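Local coordinates for OmpT protein (Vibrio cholerae serotype O1, PDB 6EHE) that probably forms a general diffusion pore through the bacterial outer membrane, a beta-barrel channel of the porin family that lets ions and small solutes pass, at residues T83-V88 with E144-A149; A122-V127 with G148-D153; Y190-G195 with T207-E212. All coordinates share one frame; numbering follows the deposited sequence.

Contact 1 of 3, residues T83-V88 with E144-A149. With C8E ((hydroxyethyloxy)tri(ethyloxy)octane), chain H; C8E ((hydroxyethyloxy)tri(ethyloxy)octane), chain E.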
loop_
_atom_site.group_PDB
_atom_site.type_symbol
_atom_site.label_atom_id
_atom_site.label_comp_id
_atom_site.label_asym_id
_atom_site.label_seq_id
_atom_site.Cartn_x
_atom_site.Cartn_y
_atom_site.Cartn_z
ATOM N N THR A 83 -0.140 -2.233 -6.930
ATOM C CA THR A 83 0.448 -1.188 -7.741
ATOM C C THR A 83 1.935 -1.041 -7.430
ATOM O O THR A 83 2.396 -1.341 -6.330
ATOM C CB THR A 83 -0.257 0.145 -7.496
ATOM O OG1 THR A 83 -0.065 0.524 -6.129
ATOM C CG2 THR A 83 -1.756 0.069 -7.833
ATOM N N THR A 84 2.690 -0.564 -8.425
ATOM C CA THR A 84 4.072 -0.166 -8.196
ATOM C C THR A 84 4.165 0.793 -7.028
ATOM O O THR A 84 5.095 0.708 -6.215
ATOM C CB THR A 84 4.649 0.509 -9.443
ATOM O OG1 THR A 84 4.504 -0.345 -10.583
ATOM C CG2 THR A 84 6.096 0.807 -9.221
ATOM N N SER A 85 3.216 1.735 -6.936
ATOM C CA SER A 85 3.237 2.686 -5.823
ATOM C C SER A 85 3.080 1.977 -4.499
ATOM O O SER A 85 3.608 2.435 -3.478
ATOM C CB SER A 85 2.134 3.737 -5.984
ATOM O OG SER A 85 0.896 3.142 -6.343
ATOM N N ASP A 86 2.389 0.840 -4.497
ATOM C CA ASP A 86 2.247 0.109 -3.246
ATOM C C ASP A 86 3.515 -0.668 -2.895
ATOM O O ASP A 86 3.923 -0.688 -1.728
ATOM C CB ASP A 86 1.044 -0.829 -3.330
ATOM C CG ASP A 86 0.725 -1.477 -2.003
ATOM O OD1 ASP A 86 0.343 -0.762 -1.052
ATOM O OD2 ASP A 86 0.863 -2.710 -1.919
ATOM N N ASP A 87 4.141 -1.317 -3.882
ATOM C CA ASP A 87 5.452 -1.926 -3.663
ATOM C C ASP A 87 6.444 -0.919 -3.113
ATOM O O ASP A 87 7.168 -1.213 -2.167
ATOM C CB ASP A 87 5.996 -2.509 -4.968
ATOM C CG ASP A 87 5.085 -3.558 -5.567
ATOM O OD1 ASP A 87 4.283 -4.205 -4.812
ATOM O OD2 ASP A 87 5.183 -3.726 -6.805
ATOM N N VAL A 88 6.519 0.262 -3.727
ATOM C CA VAL A 88 7.504 1.266 -3.319
ATOM C C VAL A 88 7.169 1.820 -1.939
ATOM O O VAL A 88 8.048 2.010 -1.093
ATOM C CB VAL A 88 7.566 2.390 -4.367
ATOM C CG1 VAL A 88 8.369 3.591 -3.855
ATOM C CG2 VAL A 88 8.135 1.878 -5.661
ATOM N N GLU A 144 2.341 4.627 -13.677
ATOM C CA GLU A 144 3.166 4.880 -12.514
ATOM C C GLU A 144 4.633 4.681 -12.876
ATOM O O GLU A 144 4.988 3.806 -13.689
ATOM C CB GLU A 144 2.770 3.951 -11.365
ATOM C CG GLU A 144 1.546 4.446 -10.590
ATOM C CD GLU A 144 1.142 3.536 -9.445
ATOM O OE1 GLU A 144 1.639 2.383 -9.421
ATOM O OE2 GLU A 144 0.312 3.951 -8.599
ATOM N N LEU A 145 5.480 5.492 -12.243
ATOM C CA LEU A 145 6.917 5.471 -12.460
ATOM C C LEU A 145 7.597 5.980 -11.207
ATOM O O LEU A 145 7.261 7.076 -10.751
ATOM C CB LEU A 145 7.319 6.356 -13.653
ATOM C CG LEU A 145 8.836 6.575 -13.763
ATOM C CD1 LEU A 145 9.502 5.235 -14.041
ATOM C CD2 LEU A 145 9.177 7.559 -14.851
ATOM N N TYR A 146 8.556 5.195 -10.676
ATOM C CA TYR A 146 9.350 5.499 -9.481
ATOM C C TYR A 146 10.808 5.143 -9.744
ATOM O O TYR A 146 11.113 4.208 -10.490
ATOM C CB TYR A 146 8.886 4.704 -8.229
ATOM C CG TYR A 146 7.539 5.128 -7.691
ATOM C CD1 TYR A 146 6.365 4.710 -8.311
ATOM C CD2 TYR A 146 7.435 5.991 -6.581
ATOM C CE1 TYR A 146 5.135 5.109 -7.840
ATOM C CE2 TYR A 146 6.194 6.400 -6.115
ATOM C CZ TYR A 146 5.058 5.956 -6.760
ATOM O OH TYR A 146 3.813 6.353 -6.335
ATOM N N VAL A 147 11.713 5.872 -9.102
ATOM C CA VAL A 147 13.141 5.593 -9.180
ATOM C C VAL A 147 13.708 5.682 -7.783
ATOM O O VAL A 147 13.244 6.473 -6.955
ATOM C CB VAL A 147 13.902 6.566 -10.094
ATOM C CG1 VAL A 147 13.289 6.597 -11.445
ATOM C CG2 VAL A 147 13.887 7.958 -9.499
ATOM N N GLY A 148 14.743 4.900 -7.524
ATOM C CA GLY A 148 15.341 4.924 -6.206
ATOM C C GLY A 148 16.821 4.639 -6.258
ATOM O O GLY A 148 17.344 4.125 -7.251
ATOM N N ALA A 149 17.487 4.951 -5.152
ATOM C CA ALA A 149 18.920 4.730 -5.095
ATOM C C ALA A 149 19.332 4.674 -3.637
ATOM O O ALA A 149 18.663 5.249 -2.775
ATOM C CB ALA A 149 19.664 5.834 -5.848
HETATM C C6 C8E H . 8.416 -5.081 -5.329
HETATM C C7 C8E H . 9.186 -4.813 -6.634
HETATM C C8 C8E H . 10.206 -5.916 -7.002
HETATM O O9 C8E H . 11.537 -5.505 -6.685
HETATM C C10 C8E H . 11.834 -5.737 -5.315
HETATM C C11 C8E H . 13.121 -5.030 -4.861
HETATM O O12 C8E H . 13.479 -3.971 -5.742
HETATM C C13 C8E H . 14.411 -3.052 -5.187
HETATM C C14 C8E H . 13.809 -2.401 -3.943
HETATM O O15 C8E H . 13.317 -1.103 -4.216
HETATM C C16 C8E H . 12.734 -0.519 -3.055
HETATM C C17 C8E H . 11.252 -0.172 -3.272
HETATM O O18 C8E H . 10.456 -1.338 -3.394
HETATM C C19 C8E H . 10.417 -2.098 -2.193
HETATM C C20 C8E H . 9.806 -3.462 -2.513
HETATM O O21 C8E H . 10.842 -4.405 -2.730
HETATM C C1 C8E E . 5.610 -0.598 -18.458
HETATM C C2 C8E E . 5.935 0.846 -18.048
HETATM C C3 C8E E . 4.924 1.870 -18.575
HETATM C C4 C8E E . 4.687 2.985 -17.546
HETATM C C5 C8E E . 4.400 4.366 -18.144
HETATM C C6 C8E E . 4.178 5.321 -16.976
HETATM C C7 C8E E . 4.805 6.700 -17.194
HETATM C C8 C8E E . 4.927 7.452 -15.870
HETATM O O9 C8E E . 4.163 8.643 -15.837
HETATM C C10 C8E E . 2.815 8.422 -15.477
HETATM C C11 C8E E . 2.189 9.750 -15.055
HETATM O O12 C8E E . 1.483 10.331 -16.131
HETATM O O HOH W 1 1.737 0.022 -11.269
#
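Glu144 and Tyr146 receive the single helical turn 84-88 on the inner wall of a porin barrel. That turn belongs to the long excursion between strands 74-78 and 115-121, which folds back into the channel as loop L3 does in general diffusion porins. In strand 141-151 alternate residues face inward, so Glu144 and Tyr146 meet the helix while Leu145 points outward, its CB touching a bound detergent molecule.

The acid comes up to the start of the helix. Beyond CG its chain is fully extended (chi2 -180°), which brings the carboxylate to the first turn. Ser85 N donates to Glu144 OE1 at 3.0 Å, descending from above the carboxylate plane. Ser85 OG donates to Glu144 OE2; the modelled 2.5 Å is so short that its exact length is doubtful. With chi1 at 46°, OG lies between the backbone N and the carbonyl carbon, allowing serine to address both oxygens of one carboxylate. Thr83, at the N-cap, gives its OG1 proton to Ser85 OG over 2.8 Å, and a water accepts from Thr84 N while donating to Glu144 OE1. Tyr190 OH of strand 178-199 also hydrogen-bonds Glu144 OE2. An acid suits this place, since peptide N-H groups at a helix start would probably stabilise its ionised form.

The ring of Tyr146, whose hydroxyl is the polar exception in bonding to Tyr209 OH, packs against the apolar side of the helix. Val88 CB sits over one face, 4.2 Å above the plane and displaced toward the rim. Both valine methyls reach the ring side, CG1 coming within 3.8 Å of Tyr146 CD2. Thr84 turns its methyl, rather than its hydroxyl, to the tyrosine, CG2 lying 4.0 Å from Tyr146 CD1.

Contact 2 of 3, residues A122-V127 with G148-D153. With C8E ((hydroxyethyloxy)tri(ethyloxy)octane), chain H.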
loop_
_atom_site.group_PDB
_atom_site.type_symbol
_atom_site.label_atom_id
_atom_site.label_comp_id
_atom_site.label_asym_id
_atom_site.label_seq_id
_atom_site.Cartn_x
_atom_site.Cartn_y
_atom_site.Cartn_z
ATOM N N ALA A 122 19.815 -2.137 -10.798
ATOM C CA ALA A 122 21.230 -2.056 -11.037
ATOM C C ALA A 122 21.942 -2.032 -9.683
ATOM O O ALA A 122 21.473 -2.666 -8.717
ATOM C CB ALA A 122 21.513 -0.839 -11.912
ATOM N N ASP A 123 23.052 -1.316 -9.603
ATOM C CA ASP A 123 23.905 -1.371 -8.420
ATOM C C ASP A 123 23.390 -0.352 -7.418
ATOM O O ASP A 123 23.631 0.850 -7.556
ATOM C CB ASP A 123 25.360 -1.133 -8.803
ATOM C CG ASP A 123 25.991 -2.361 -9.425
ATOM O OD1 ASP A 123 25.607 -2.722 -10.568
ATOM O OD2 ASP A 123 26.850 -2.974 -8.750
ATOM N N SER A 124 22.678 -0.852 -6.409
ATOM C CA SER A 124 21.916 -0.047 -5.457
ATOM C C SER A 124 21.223 1.147 -6.129
ATOM O O SER A 124 21.259 2.272 -5.605
ATOM C CB SER A 124 22.825 0.409 -4.312
ATOM O OG SER A 124 23.250 1.744 -4.494
ATOM N N PHE A 125 20.599 0.905 -7.290
ATOM C CA PHE A 125 19.841 1.914 -8.022
ATOM C C PHE A 125 18.779 1.201 -8.842
ATOM O O PHE A 125 19.097 0.260 -9.564
ATOM C CB PHE A 125 20.732 2.739 -8.947
ATOM C CG PHE A 125 20.064 3.096 -10.249
ATOM C CD1 PHE A 125 19.047 4.042 -10.286
ATOM C CD2 PHE A 125 20.432 2.472 -11.439
ATOM C CE1 PHE A 125 18.408 4.368 -11.496
ATOM C CE2 PHE A 125 19.800 2.793 -12.656
ATOM C CZ PHE A 125 18.781 3.736 -12.678
ATOM N N TRP A 126 17.528 1.648 -8.765
ATOM C CA TRP A 126 16.452 0.883 -9.386
ATOM C C TRP A 126 15.432 1.803 -10.040
ATOM O O TRP A 126 15.379 3.013 -9.777
ATOM C CB TRP A 126 15.747 -0.023 -8.378
ATOM C CG TRP A 126 15.258 0.702 -7.177
ATOM C CD1 TRP A 126 15.893 0.811 -5.975
ATOM C CD2 TRP A 126 14.015 1.407 -7.036
ATOM N NE1 TRP A 126 15.132 1.536 -5.099
ATOM C CE2 TRP A 126 13.977 1.923 -5.729
ATOM C CE3 TRP A 126 12.942 1.667 -7.894
ATOM C CZ2 TRP A 126 12.902 2.684 -5.256
ATOM C CZ3 TRP A 126 11.881 2.429 -7.424
ATOM C CH2 TRP A 126 11.867 2.920 -6.114
ATOM N N VAL A 127 14.607 1.181 -10.887
ATOM C CA VAL A 127 13.505 1.830 -11.591
ATOM C C VAL A 127 12.314 0.880 -11.620
ATOM O O VAL A 127 12.466 -0.294 -11.975
ATOM C CB VAL A 127 13.883 2.216 -13.029
ATOM C CG1 VAL A 127 12.675 2.816 -13.730
ATOM C CG2 VAL A 127 15.037 3.179 -13.021
ATOM N N GLY A 148 14.743 4.900 -7.524
ATOM C CA GLY A 148 15.341 4.924 -6.206
ATOM C C GLY A 148 16.821 4.639 -6.258
ATOM O O GLY A 148 17.344 4.125 -7.251
ATOM N N ALA A 149 17.487 4.951 -5.152
ATOM C CA ALA A 149 18.920 4.730 -5.095
ATOM C C ALA A 149 19.332 4.674 -3.637
ATOM O O ALA A 149 18.663 5.249 -2.775
ATOM C CB ALA A 149 19.664 5.834 -5.848
ATOM N N THR A 150 20.426 3.969 -3.358
ATOM C CA THR A 150 20.978 3.911 -2.009
ATOM C C THR A 150 22.377 4.507 -2.016
ATOM O O THR A 150 23.214 4.121 -2.843
ATOM C CB THR A 150 21.029 2.485 -1.470
ATOM O OG1 THR A 150 19.727 2.077 -1.007
ATOM C CG2 THR A 150 22.011 2.417 -0.320
ATOM N N PHE A 151 22.616 5.451 -1.101
ATOM C CA PHE A 151 23.894 6.130 -0.872
ATOM C C PHE A 151 24.351 5.827 0.549
ATOM O O PHE A 151 24.020 6.546 1.496
ATOM C CB PHE A 151 23.757 7.601 -1.077
ATOM C CG PHE A 151 23.173 7.968 -2.401
ATOM C CD1 PHE A 151 23.941 7.894 -3.552
ATOM C CD2 PHE A 151 21.856 8.391 -2.499
ATOM C CE1 PHE A 151 23.409 8.239 -4.791
ATOM C CE2 PHE A 151 21.309 8.735 -3.733
ATOM C CZ PHE A 151 22.087 8.660 -4.882
ATOM N N GLY A 152 25.107 4.758 0.694
ATOM C CA GLY A 152 25.561 4.386 2.015
ATOM C C GLY A 152 24.370 4.032 2.866
ATOM O O GLY A 152 23.579 3.141 2.538
ATOM N N ASP A 153 24.231 4.740 3.978
ATOM C CA ASP A 153 23.161 4.508 4.929
ATOM C C ASP A 153 21.900 5.321 4.614
ATOM O O ASP A 153 20.972 5.346 5.433
ATOM C CB ASP A 153 23.656 4.835 6.333
ATOM C CG ASP A 153 24.360 3.674 6.993
ATOM O OD1 ASP A 153 24.304 2.538 6.470
ATOM O OD2 ASP A 153 24.971 3.916 8.055
HETATM C C6 C8E H . 8.416 -5.081 -5.329
HETATM C C7 C8E H . 9.186 -4.813 -6.634
HETATM C C8 C8E H . 10.206 -5.916 -7.002
HETATM O O9 C8E H . 11.537 -5.505 -6.685
HETATM C C10 C8E H . 11.834 -5.737 -5.315
HETATM C C11 C8E H . 13.121 -5.030 -4.861
HETATM O O12 C8E H . 13.479 -3.971 -5.742
HETATM C C13 C8E H . 14.411 -3.052 -5.187
HETATM C C14 C8E H . 13.809 -2.401 -3.943
HETATM O O15 C8E H . 13.317 -1.103 -4.216
HETATM C C16 C8E H . 12.734 -0.519 -3.055
HETATM C C17 C8E H . 11.252 -0.172 -3.272
HETATM O O18 C8E H . 10.456 -1.338 -3.394
HETATM C C19 C8E H . 10.417 -2.098 -2.193
HETATM C C20 C8E H . 9.806 -3.462 -2.513
HETATM O O21 C8E H . 10.842 -4.405 -2.730
#
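The indole of Trp126 lies flat on the backbone of Gly148. Gly148 N stands 3.4 Å above the ring plane over its centre, and Gly148 CA makes a CH-pi contact, 3.7 Å from the centroid of the six-membered ring. On the opposite face the detergent ether oxygen O15 sits 3.3 Å above the plane, toward the rim. A chi1 of 54° folds the ring across onto the neighbouring strand, and glycine, having no side chain, lets it settle directly on the main chain. Lys128 adds a cation-pi interaction with the indole.

Phe125 belongs to the other surface of the sheet; its ring meets Gly148 O obliquely, CD1 being 3.5 Å from that oxygen. The small Ala149 is its non-hydrogen-bonded partner, their CA atoms 4.2 Å apart.

In the sheet itself, between the two rings, Trp126 and Gly148 form an antiparallel hydrogen-bonded pair, with Trp126 N to Gly148 O at 2.9 Å and Gly148 N to Trp126 O at 3.0 Å. Ser124 extends the ladder past the strand end: its O accepts from Thr150 N, while its OG donates to Thr150 O at 2.9 Å, in the carbonyl plane and on a lone pair. The serine hydroxyl thus adds a side-chain bond beside the backbone one where the regular strand has ended.

This is the hairpin of strands 125-132 and 141-151 close to two tight turns, consistent with the periplasmic rim of a porin barrel.

Contact 3 of 3, residues Y190-G195 with T207-E212. With C8E ((hydroxyethyloxy)tri(ethyloxy)octane), chain C; C8E ((hydroxyethyloxy)tri(ethyloxy)octane), chain I.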
loop_
_atom_site.group_PDB
_atom_site.type_symbol
_atom_site.label_atom_id
_atom_site.label_comp_id
_atom_site.label_asym_id
_atom_site.label_seq_id
_atom_site.Cartn_x
_atom_site.Cartn_y
_atom_site.Cartn_z
ATOM N N TYR A 190 -0.435 11.952 -8.353
ATOM C CA TYR A 190 0.318 12.014 -7.110
ATOM C C TYR A 190 1.805 11.895 -7.384
ATOM O O TYR A 190 2.239 11.303 -8.383
ATOM C CB TYR A 190 -0.138 10.918 -6.133
ATOM C CG TYR A 190 -0.344 9.602 -6.822
ATOM C CD1 TYR A 190 -1.566 9.292 -7.419
ATOM C CD2 TYR A 190 0.680 8.660 -6.886
ATOM C CE1 TYR A 190 -1.766 8.077 -8.085
ATOM C CE2 TYR A 190 0.491 7.436 -7.530
ATOM C CZ TYR A 190 -0.732 7.163 -8.141
ATOM O OH TYR A 190 -0.917 5.961 -8.787
ATOM N N PHE A 191 2.576 12.457 -6.462
ATOM C CA PHE A 191 4.021 12.432 -6.535
ATOM C C PHE A 191 4.559 12.357 -5.122
ATOM O O PHE A 191 3.913 12.812 -4.174
ATOM C CB PHE A 191 4.586 13.654 -7.264
ATOM C CG PHE A 191 6.089 13.590 -7.458
ATOM C CD1 PHE A 191 6.636 12.898 -8.526
ATOM C CD2 PHE A 191 6.947 14.183 -6.546
ATOM C CE1 PHE A 191 7.995 12.814 -8.696
ATOM C CE2 PHE A 191 8.310 14.091 -6.705
ATOM C CZ PHE A 191 8.836 13.404 -7.778
ATOM N N GLU A 192 5.763 11.814 -4.988
ATOM C CA GLU A 192 6.273 11.382 -3.700
ATOM C C GLU A 192 7.797 11.473 -3.682
ATOM O O GLU A 192 8.461 11.073 -4.652
ATOM C CB GLU A 192 5.829 9.923 -3.462
ATOM C CG GLU A 192 6.531 9.154 -2.363
ATOM C CD GLU A 192 7.835 8.496 -2.769
ATOM O OE1 GLU A 192 7.947 7.877 -3.847
ATOM O OE2 GLU A 192 8.778 8.634 -1.965
ATOM N N VAL A 193 8.346 11.922 -2.557
ATOM C CA VAL A 193 9.775 11.775 -2.284
ATOM C C VAL A 193 9.956 11.170 -0.888
ATOM O O VAL A 193 9.334 11.623 0.085
ATOM C CB VAL A 193 10.518 13.121 -2.392
ATOM C CG1 VAL A 193 11.927 12.947 -1.958
ATOM C CG2 VAL A 193 10.484 13.660 -3.827
ATOM N N THR A 194 10.822 10.164 -0.775
ATOM C CA THR A 194 11.070 9.504 0.497
ATOM C C THR A 194 12.569 9.423 0.737
ATOM O O THR A 194 13.342 9.169 -0.194
ATOM C CB THR A 194 10.450 8.075 0.519
ATOM O OG1 THR A 194 9.019 8.164 0.391
ATOM C CG2 THR A 194 10.813 7.283 1.796
ATOM N N GLY A 195 12.962 9.620 1.981
ATOM C CA GLY A 195 14.315 9.300 2.409
ATOM C C GLY A 195 14.277 8.506 3.683
ATOM O O GLY A 195 13.529 8.827 4.598
ATOM N N THR A 207 8.522 10.738 4.294
ATOM C CA THR A 207 7.905 10.747 2.972
ATOM C C THR A 207 7.008 11.974 2.824
ATOM O O THR A 207 6.169 12.247 3.683
ATOM C CB THR A 207 7.100 9.473 2.706
ATOM O OG1 THR A 207 7.971 8.344 2.706
ATOM C CG2 THR A 207 6.414 9.506 1.350
ATOM N N TYR A 208 7.213 12.717 1.744
ATOM C CA TYR A 208 6.322 13.782 1.319
ATOM C C TYR A 208 5.534 13.248 0.146
ATOM O O TYR A 208 6.127 12.721 -0.804
ATOM C CB TYR A 208 7.097 15.034 0.882
ATOM C CG TYR A 208 8.006 15.641 1.944
ATOM C CD1 TYR A 208 7.506 16.528 2.894
ATOM C CD2 TYR A 208 9.364 15.350 1.979
ATOM C CE1 TYR A 208 8.331 17.101 3.852
ATOM C CE2 TYR A 208 10.204 15.915 2.942
ATOM C CZ TYR A 208 9.680 16.786 3.873
ATOM O OH TYR A 208 10.496 17.339 4.841
ATOM N N TYR A 209 4.210 13.367 0.220
ATOM C CA TYR A 209 3.321 13.011 -0.871
ATOM C C TYR A 209 2.488 14.220 -1.251
ATOM O O TYR A 209 2.045 14.971 -0.387
ATOM C CB TYR A 209 2.363 11.836 -0.510
ATOM C CG TYR A 209 2.648 10.535 -1.223
ATOM C CD1 TYR A 209 2.064 10.263 -2.449
ATOM C CD2 TYR A 209 3.451 9.562 -0.659
ATOM C CE1 TYR A 209 2.319 9.088 -3.116
ATOM C CE2 TYR A 209 3.679 8.374 -1.304
ATOM C CZ TYR A 209 3.122 8.150 -2.549
ATOM O OH TYR A 209 3.315 6.996 -3.266
ATOM N N ASN A 210 2.248 14.384 -2.536
ATOM C CA ASN A 210 1.321 15.379 -3.027
ATOM C C ASN A 210 0.358 14.666 -3.939
ATOM O O ASN A 210 0.760 13.756 -4.664
ATOM C CB ASN A 210 2.013 16.512 -3.793
ATOM C CG ASN A 210 1.007 17.466 -4.461
ATOM O OD1 ASN A 210 0.890 17.512 -5.687
ATOM N ND2 ASN A 210 0.272 18.226 -3.644
ATOM N N ALA A 211 -0.909 15.067 -3.887
ATOM C CA ALA A 211 -1.904 14.477 -4.771
ATOM C C ALA A 211 -2.977 15.502 -5.117
ATOM O O ALA A 211 -3.180 16.500 -4.430
ATOM C CB ALA A 211 -2.554 13.229 -4.148
ATOM N N GLU A 212 -3.683 15.212 -6.186
ATOM C CA GLU A 212 -4.755 16.046 -6.668
ATOM C C GLU A 212 -5.841 15.106 -7.146
ATOM O O GLU A 212 -5.592 14.228 -7.980
ATOM C CB GLU A 212 -4.292 16.970 -7.800
ATOM C CG GLU A 212 -5.365 17.971 -8.215
ATOM C CD GLU A 212 -5.071 18.632 -9.532
ATOM O OE1 GLU A 212 -5.094 17.936 -10.570
ATOM O OE2 GLU A 212 -4.805 19.848 -9.506
HETATM C C11 C8E C . 13.289 16.065 4.509
HETATM O O12 C8E C . 13.215 14.921 3.679
HETATM C C13 C8E C . 14.119 13.898 4.099
HETATM C C14 C8E C . 14.867 13.326 2.897
HETATM O O15 C8E C . 14.176 13.802 1.749
HETATM C C16 C8E C . 14.390 13.051 0.564
HETATM C C17 C8E C . 15.872 12.687 0.390
HETATM O O18 C8E C . 16.689 13.806 0.106
HETATM C C19 C8E C . 17.774 13.947 0.998
HETATM C C20 C8E C . 19.080 13.666 0.248
HETATM O O21 C8E C . 19.951 14.774 0.368
HETATM C C1 C8E I . 0.156 16.034 -8.294
HETATM C C2 C8E I . 1.682 16.019 -8.294
HETATM C C3 C8E I . 2.247 16.233 -9.702
HETATM C C4 C8E I . 1.692 15.195 -10.680
HETATM C C5 C8E I . 2.797 14.322 -11.293
HETATM C C6 C8E I . 2.369 12.851 -11.454
HETATM C C7 C8E I . 3.369 12.054 -12.305
HETATM C C8 C8E I . 4.797 12.167 -11.761
HETATM O O9 C8E I . 5.449 10.902 -11.827
HETATM C C10 C8E I . 6.555 10.806 -12.712
#
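Tyr190, Glu192 and Thr194 pair with Ala211, Tyr209 and Thr207 across the beta hairpin of strands 178-199 and 202-215, two neighbours in the wall of the porin barrel. The inward face is tightly packed; the outward one, carrying Phe191, Val193, Tyr208 and Asn210, is looser and lined by detergent.

On the inward face Glu192 is laid across Tyr209. Its CB stands 3.3 Å above the ring plane, over the centre, in a CH-pi contact that uses the aliphatic part of the acid, while the carboxylate plane is turned 40° from the ring. The end of Tyr209 leans toward the other strand, below that methylene. Tyr190 lies alongside and points the same way, its CD2 at the edge of Tyr209 and 4.1 Å from CE1. Ala211 fits where the base of Tyr190 needs room, the two CB atoms being 3.9 Å apart.

The polar end of this face is a short chain of hydroxyl hydrogen bonds. Thr207 OG1 accepts from Ala91 N and donates to Thr194 OG1 at 2.5 Å; Thr194 OG1 in turn donates to Glu192 OE2, and both modelled lengths are short enough to be doubtful. Glu192 OE1 has a weak hydrogen bond with His157. Threonines suit the place, since one hydroxyl can both give and take.

Backbone bonds tie Phe191 to Asn210 and Val193 to Tyr208 reciprocally, Asn210 N reaching Phe191 O at 2.8 Å. Outward side chains of these pairs barely touch the opposite strand and look to other partners. Asn210 ND2 bonds to Asp225 OD1, and Val193 CG1 meets detergent C16 at 3.5 Å. Tyr208 takes the same detergent at its ring edge, CE2 lying 3.3 Å from ether oxygen O12.

Contact 1 and the inward face of contact 3 are buried inside the barrel; the outer face of contact 3 meets detergent, and contact 2 is only partly buried and lies nearer a rim. Contacts 2 and 3 each join adjacent strands of the wall through backbone ladders; contact 1 instead holds an inserted loop helix against that wall, chiefly by side chains. Contacts 1 and 2 both use strand 141-151, and the Val88 methyl CG2 also packs on Trp126. Tyrosines and acids from 144-149 and from 190-195 with 207-212 meet inside the channel, so contacts 1 and 3 share a polar network. Contact 2, apart from contact 3, relies on an indole over glycine and on backbone bonds.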